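Local coordinates for tail spike protein gp49 (Pseudomonas phage LKA1, PDB 4RU4), which probably cleaves the O-specific polysaccharide of Pseudomonas as a tailspike lyase, degrading the host envelope while the phage enters the cell, at residues G393-Q396 / G401-D404; A349-K354 / I403-N408; V452-S457 / L470-T475. All coordinates share one frame; numbering follows the deposited sequence.

Contact 1 of 3, residues G393-Q396 / G401-D404. With CA (calcium ion), chain C.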
# COMPACT_ATOMS: atom_id res chain seq x y z
N GLY B 393 -11.27 -22.43 9.08
CA GLY B 393 -12.16 -22.89 10.13
C GLY B 393 -13.51 -22.18 10.14
O GLY B 393 -13.96 -21.67 9.12
N ASP B 394 -14.12 -22.13 11.32
CA ASP B 394 -15.45 -21.55 11.47
C ASP B 394 -15.57 -21.08 12.91
O ASP B 394 -15.62 -21.91 13.81
CB ASP B 394 -16.51 -22.64 11.21
CG ASP B 394 -17.93 -22.16 11.42
OD1 ASP B 394 -18.16 -20.95 11.69
OD2 ASP B 394 -18.85 -23.00 11.28
N PRO B 395 -15.62 -19.75 13.13
CA PRO B 395 -15.66 -19.22 14.49
C PRO B 395 -17.06 -19.20 15.12
O PRO B 395 -17.19 -18.94 16.32
CB PRO B 395 -15.13 -17.78 14.32
CG PRO B 395 -15.62 -17.39 12.91
CD PRO B 395 -15.50 -18.69 12.10
N GLN B 396 -18.10 -19.49 14.33
CA GLN B 396 -19.46 -19.45 14.88
C GLN B 396 -19.74 -20.37 16.09
O GLN B 396 -20.48 -19.97 17.00
CB GLN B 396 -20.52 -19.62 13.78
CG GLN B 396 -21.95 -19.35 14.28
CD GLN B 396 -22.57 -20.58 14.94
OE1 GLN B 396 -22.18 -21.71 14.65
NE2 GLN B 396 -23.48 -20.35 15.89
N GLY B 401 -17.61 -13.81 15.02
CA GLY B 401 -17.65 -13.60 13.57
C GLY B 401 -16.29 -13.93 12.99
O GLY B 401 -15.32 -14.10 13.75
N VAL B 402 -16.19 -14.04 11.66
CA VAL B 402 -14.88 -14.16 11.02
C VAL B 402 -14.12 -12.87 11.28
O VAL B 402 -12.91 -12.87 11.56
CB VAL B 402 -15.02 -14.43 9.49
CG1 VAL B 402 -13.63 -14.35 8.78
CG2 VAL B 402 -15.73 -15.79 9.26
N ILE B 403 -14.87 -11.77 11.23
CA ILE B 403 -14.43 -10.50 11.76
C ILE B 403 -15.30 -10.25 12.98
O ILE B 403 -16.54 -10.20 12.88
CB ILE B 403 -14.64 -9.37 10.75
CG1 ILE B 403 -13.85 -9.68 9.48
CG2 ILE B 403 -14.25 -8.00 11.37
CD1 ILE B 403 -14.30 -8.87 8.29
N ASP B 404 -14.67 -10.14 14.15
CA ASP B 404 -15.44 -10.18 15.38
C ASP B 404 -15.31 -8.91 16.22
O ASP B 404 -14.18 -8.45 16.46
CB ASP B 404 -15.02 -11.39 16.24
CG ASP B 404 -15.96 -11.61 17.43
OD1 ASP B 404 -17.13 -11.97 17.18
OD2 ASP B 404 -15.55 -11.41 18.60
CA CA C . -13.86 -22.74 15.37
O HOH W 1 -12.65 -23.58 13.39
O HOH W 2 -15.32 -21.87 17.18
O HOH W 3 -12.05 -23.99 16.65
O HOH W 4 -15.19 -24.72 15.32

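Contact 2 of 3, residues A349-K354 / I403-N408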
# COMPACT_ATOMS: atom_id res chain seq x y z
N ALA B 349 -5.39 -11.11 13.54
CA ALA B 349 -5.04 -9.74 13.90
C ALA B 349 -6.14 -9.12 14.78
O ALA B 349 -7.19 -9.73 15.01
CB ALA B 349 -4.82 -8.92 12.62
N THR B 350 -5.92 -7.90 15.27
CA THR B 350 -6.87 -7.34 16.22
C THR B 350 -7.11 -5.84 16.05
O THR B 350 -6.22 -5.09 15.67
CB THR B 350 -6.42 -7.60 17.70
OG1 THR B 350 -7.47 -7.20 18.61
CG2 THR B 350 -5.20 -6.77 18.02
N TRP B 351 -8.34 -5.43 16.36
CA TRP B 351 -8.71 -4.03 16.47
C TRP B 351 -8.89 -3.75 17.96
O TRP B 351 -9.74 -4.37 18.59
CB TRP B 351 -10.07 -3.84 15.82
CG TRP B 351 -10.13 -3.62 14.34
CD1 TRP B 351 -9.18 -3.04 13.52
CD2 TRP B 351 -11.23 -3.97 13.50
NE1 TRP B 351 -9.66 -2.99 12.22
CE2 TRP B 351 -10.92 -3.52 12.19
CE3 TRP B 351 -12.47 -4.57 13.74
CZ2 TRP B 351 -11.80 -3.68 11.13
CZ3 TRP B 351 -13.35 -4.72 12.68
CH2 TRP B 351 -13.01 -4.28 11.39
N GLN B 352 -8.13 -2.81 18.51
CA GLN B 352 -8.27 -2.38 19.89
C GLN B 352 -7.91 -0.89 19.93
O GLN B 352 -7.16 -0.40 19.07
CB GLN B 352 -7.29 -3.16 20.80
CG GLN B 352 -7.39 -4.66 20.66
CD GLN B 352 -6.68 -5.44 21.76
OE1 GLN B 352 -6.49 -4.93 22.86
NE2 GLN B 352 -6.32 -6.70 21.46
N GLY B 353 -8.38 -0.16 20.94
CA GLY B 353 -7.97 1.23 21.10
C GLY B 353 -8.81 2.17 20.26
O GLY B 353 -10.02 2.20 20.41
N LYS B 354 -8.19 2.92 19.36
CA LYS B 354 -8.90 3.95 18.58
C LYS B 354 -8.18 4.23 17.29
O LYS B 354 -6.98 4.40 17.29
CB LYS B 354 -8.98 5.26 19.39
CG LYS B 354 -9.54 6.49 18.58
CD LYS B 354 -9.79 7.72 19.49
CE LYS B 354 -10.13 8.99 18.70
NZ LYS B 354 -10.29 10.16 19.66
N ILE B 403 -14.87 -11.77 11.23
CA ILE B 403 -14.43 -10.50 11.76
C ILE B 403 -15.30 -10.25 12.98
O ILE B 403 -16.54 -10.20 12.88
CB ILE B 403 -14.64 -9.37 10.75
CG1 ILE B 403 -13.85 -9.68 9.48
CG2 ILE B 403 -14.25 -8.00 11.37
CD1 ILE B 403 -14.30 -8.87 8.29
N ASP B 404 -14.67 -10.14 14.15
CA ASP B 404 -15.44 -10.18 15.38
C ASP B 404 -15.31 -8.91 16.22
O ASP B 404 -14.18 -8.45 16.46
CB ASP B 404 -15.02 -11.39 16.24
CG ASP B 404 -15.96 -11.61 17.43
OD1 ASP B 404 -17.13 -11.97 17.18
OD2 ASP B 404 -15.55 -11.41 18.60
N VAL B 405 -16.45 -8.37 16.67
CA VAL B 405 -16.44 -7.22 17.58
C VAL B 405 -17.26 -7.56 18.83
O VAL B 405 -18.44 -7.19 18.95
CB VAL B 405 -16.99 -5.92 16.90
CG1 VAL B 405 -16.71 -4.72 17.78
CG2 VAL B 405 -16.35 -5.75 15.51
N GLY B 406 -16.64 -8.28 19.77
CA GLY B 406 -17.32 -8.64 21.00
C GLY B 406 -18.36 -9.75 20.91
O GLY B 406 -19.26 -9.82 21.74
N GLY B 407 -18.20 -10.65 19.94
CA GLY B 407 -19.13 -11.75 19.77
C GLY B 407 -19.28 -12.58 21.04
O GLY B 407 -20.39 -12.92 21.43
N ASN B 408 -18.16 -12.88 21.69
CA ASN B 408 -18.19 -13.67 22.90
C ASN B 408 -17.28 -13.05 23.96
O ASN B 408 -16.76 -13.76 24.80
CB ASN B 408 -17.77 -15.11 22.60
CG ASN B 408 -18.23 -16.11 23.67
OD1 ASN B 408 -19.29 -15.96 24.26
ND2 ASN B 408 -17.42 -17.12 23.92

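Contact 3 of 3, residues V452-S457 / L470-T475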
# COMPACT_ATOMS: atom_id res chain seq x y z
N VAL B 452 -22.75 2.72 16.86
CA VAL B 452 -21.87 1.72 16.26
C VAL B 452 -22.28 1.55 14.80
O VAL B 452 -23.32 0.95 14.49
CB VAL B 452 -22.00 0.38 17.01
CG1 VAL B 452 -21.20 -0.74 16.32
CG2 VAL B 452 -21.52 0.57 18.45
N ASN B 453 -21.45 2.09 13.91
CA ASN B 453 -21.72 2.12 12.48
C ASN B 453 -20.91 1.07 11.72
O ASN B 453 -19.74 0.85 12.03
CB ASN B 453 -21.36 3.52 11.95
CG ASN B 453 -22.08 4.62 12.71
OD1 ASN B 453 -23.30 4.55 12.89
ND2 ASN B 453 -21.33 5.60 13.21
N ILE B 454 -21.52 0.46 10.71
CA ILE B 454 -20.88 -0.61 9.94
C ILE B 454 -20.93 -0.24 8.48
O ILE B 454 -22.01 0.06 7.94
CB ILE B 454 -21.65 -1.97 10.06
CG1 ILE B 454 -21.93 -2.36 11.51
CG2 ILE B 454 -20.88 -3.08 9.33
CD1 ILE B 454 -20.75 -2.50 12.35
N GLN B 455 -19.77 -0.30 7.83
CA GLN B 455 -19.71 -0.19 6.39
C GLN B 455 -19.05 -1.48 5.89
O GLN B 455 -17.85 -1.68 6.10
CB GLN B 455 -18.84 1.03 5.96
CG GLN B 455 -18.71 1.22 4.44
CD GLN B 455 -17.51 2.08 4.05
OE1 GLN B 455 -16.43 1.97 4.64
NE2 GLN B 455 -17.70 2.95 3.05
N TYR B 456 -19.81 -2.35 5.24
CA TYR B 456 -19.22 -3.58 4.71
C TYR B 456 -19.38 -3.49 3.18
O TYR B 456 -20.49 -3.67 2.65
CB TYR B 456 -19.92 -4.78 5.35
CG TYR B 456 -19.11 -6.06 5.32
CD1 TYR B 456 -18.87 -6.73 4.12
CD2 TYR B 456 -18.60 -6.61 6.50
CE1 TYR B 456 -18.12 -7.91 4.08
CE2 TYR B 456 -17.85 -7.77 6.47
CZ TYR B 456 -17.61 -8.42 5.26
OH TYR B 456 -16.87 -9.58 5.24
N SER B 457 -18.29 -3.21 2.47
CA SER B 457 -18.39 -2.60 1.14
C SER B 457 -17.32 -3.07 0.14
O SER B 457 -16.13 -2.83 0.35
CB SER B 457 -18.22 -1.08 1.36
OG SER B 457 -18.20 -0.34 0.16
N LEU B 470 -23.93 -9.86 8.30
CA LEU B 470 -23.81 -9.22 9.61
C LEU B 470 -24.71 -9.86 10.65
O LEU B 470 -25.85 -10.25 10.35
CB LEU B 470 -24.16 -7.73 9.53
CG LEU B 470 -23.46 -6.91 8.45
CD1 LEU B 470 -23.91 -5.46 8.55
CD2 LEU B 470 -21.92 -7.04 8.55
N GLN B 471 -24.19 -9.91 11.88
CA GLN B 471 -24.93 -10.37 13.04
C GLN B 471 -24.72 -9.28 14.10
O GLN B 471 -23.61 -9.12 14.62
CB GLN B 471 -24.37 -11.71 13.51
CG GLN B 471 -24.88 -12.15 14.87
CD GLN B 471 -26.25 -12.77 14.78
OE1 GLN B 471 -26.58 -13.45 13.81
NE2 GLN B 471 -27.08 -12.51 15.78
N LEU B 472 -25.76 -8.49 14.35
CA LEU B 472 -25.64 -7.30 15.21
C LEU B 472 -26.55 -7.45 16.43
O LEU B 472 -27.78 -7.39 16.31
CB LEU B 472 -26.00 -6.02 14.43
CG LEU B 472 -25.22 -5.86 13.10
CD1 LEU B 472 -25.73 -4.69 12.27
CD2 LEU B 472 -23.70 -5.72 13.34
N ASP B 473 -25.94 -7.63 17.60
CA ASP B 473 -26.67 -8.06 18.79
C ASP B 473 -26.51 -7.07 19.91
O ASP B 473 -25.56 -6.27 19.93
CB ASP B 473 -26.08 -9.37 19.32
CG ASP B 473 -26.36 -10.52 18.42
OD1 ASP B 473 -27.52 -10.63 17.98
OD2 ASP B 473 -25.43 -11.29 18.14
N ILE B 474 -27.43 -7.15 20.87
CA ILE B 474 -27.34 -6.34 22.07
C ILE B 474 -27.59 -7.20 23.31
O ILE B 474 -28.70 -7.71 23.52
CB ILE B 474 -28.35 -5.19 22.03
CG1 ILE B 474 -28.12 -4.36 20.75
CG2 ILE B 474 -28.22 -4.37 23.33
CD1 ILE B 474 -29.07 -3.19 20.58
N THR B 475 -26.57 -7.36 24.13
CA THR B 475 -26.72 -8.01 25.42
C THR B 475 -27.07 -6.95 26.47
O THR B 475 -27.99 -7.14 27.26
CB THR B 475 -25.44 -8.77 25.79
OG1 THR B 475 -25.26 -9.85 24.87
CG2 THR B 475 -25.50 -9.34 27.22

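Contact 1 of 3, residues G393-Q396 / G401-D404
P395 stands with the CG end of its ring on the face of the peptide that joins G401 to V402, in a loop of the pectin lyase-like domain that holds a calcium ion. CG is 3.4 Å from G401 O and 3.6 Å from V402 N, so it rests on the peptide's pi face and does not approach the oxygen in its plane. V402 adds one methyl. Its CG1 is anti to the backbone N (chi1 172°), which leaves CG2 beside that N and 4.0 Å from P395 CG. The two side chains cross obliquely, and W370 also packs on the proline.

Each segment is tied up internally. D394 OD1 accepts from Q396 N at 3.0 Å, closing an Asx turn over P395; the donor comes from above the carboxylate plane, and S438 OG holds the same oxygen. In the other segment G401 N reaches D404 OD1 on its anti side at 2.9 Å, with an N-H...O angle of 161°.

The calcium ion is bound by D394 through its carbonyl, D394 O to metal 2.5 Å, along with G368 O and four waters. Water 1 is held twice, since it also accepts from D394 N at 2.9 Å. The D394 carboxylate is directed into the turn and does not coordinate.

No hydrogen bond crosses between the segments. What passes directly between them is therefore van der Waals contact, while the two carboxylates shape their own segments and neutral carbonyls and waters bind the ion, whose charge the nearby D394 carboxylate may partly offset.

Contact 2 of 3, residues A349-K354 / I403-N408
With CG of W351 anti to its carbonyl carbon (chi1 -85°), the indole swings towards I403, whose chi1 of -60° sets CG2 opposite the backbone N and aims that methyl at the ring. The setting is the interior of a parallel beta-helix, where strands 349-352 and 403-405 belong to one parallel sheet and strand 372-377 runs between them. W351 thus spans an intervening strand. The six-membered end of the indole does the touching: CZ3 is 3.6 Å and CH2 3.9 Å from I403 CG2, which approaches obliquely. V405 CG2 lies near the ring plane at the indole edge, 4.3 Å from CZ3. The rings of F382 and F422 meet the same indole, and L384 packs on both W351 and I403.

T350, Q352 and D404, which alternate with these apolar residues, point to the other side of the sheet and make polar bonds there. Q352 NE2 donates to T350 OG1 at 3.1 Å, almost in its own amide plane, and T350 OG1 also bonds to I373 O. Beyond the strand end, the chain bends back over D404 in an Asx motif: G407 N meets D404 OD2 on the syn side at 3.1 Å, 27° out of the carboxylate plane.

Contact 3 of 3, residues V452-S457 / L470-T475
I454 and L470 face each other across the interior of the parallel beta-helix, from two walls linked along the chain by a short connection. Strands 452-457 and 470-474 run antiparallel, at 176°, yet their axes stay 10.7 Å apart, so this is contact between opposed sheets and not strand pairing. Side chains alone bridge the gap.

On I454 both branches are used. A chi1 of -51° places CG2 anti to the backbone N, where it meets L470 CD1 at 3.9 Å, while CG1, anti to the carbonyl carbon, comes within 4.2 Å of L472 CD2. I454 therefore sits against two successive inward residues of the facing strand. L470 is extended beyond CB; CD1 meets I454, while CD2 lies 3.9 Å from Y456 CD2, obliquely to the ring, and also touches I454 CG2. Y456 has CG anti to the backbone N (chi1 -158°); its side chain and that of L470 reach in from facing strands and overlap alongside each other, and its hydroxyl is hydrogen-bonded to Q459. From strand 484-487, L484 packs on I454, L470 and L472 alike.

The alternate residues turn to the outer faces. Q455 hydrogen-bonds through NE2 to G458 O of a second subunit, so the strand behind this core also takes part in the trimer. On the facing strand D473, which forms a salt bridge with R442, is gripped by Q471: NE2 reaches OD1 of D473 at 2.9 Å and OD2 of D473 at 3.1 Å, both through syn lone pairs and both close to the Q471 amide plane.

Overall arrangement
All three contacts are buried in the same pectin lyase-like beta-helix; contact 1 differs in lying beside a hydrated calcium ion, with D394 and Q396 partly exposed. Contacts 1 and 2 share I403 and D404, but contact 1 touches just ahead of strand 403-405 and contact 2 on the strand itself, joining it to a strand two places away in its sheet. Contact 3 spans the interior between different walls, and its strand 468-474 belongs to the sheet that holds 403-405. I403 CD1 packs on Y456 OH at 4.1 Å, linking contact 3 with the other two. Contact 1 sets a proline against backbone; contacts 2 and 3 are wholly apolar, aromatic and aliphatic, with no polar bond crossing between the paired segments.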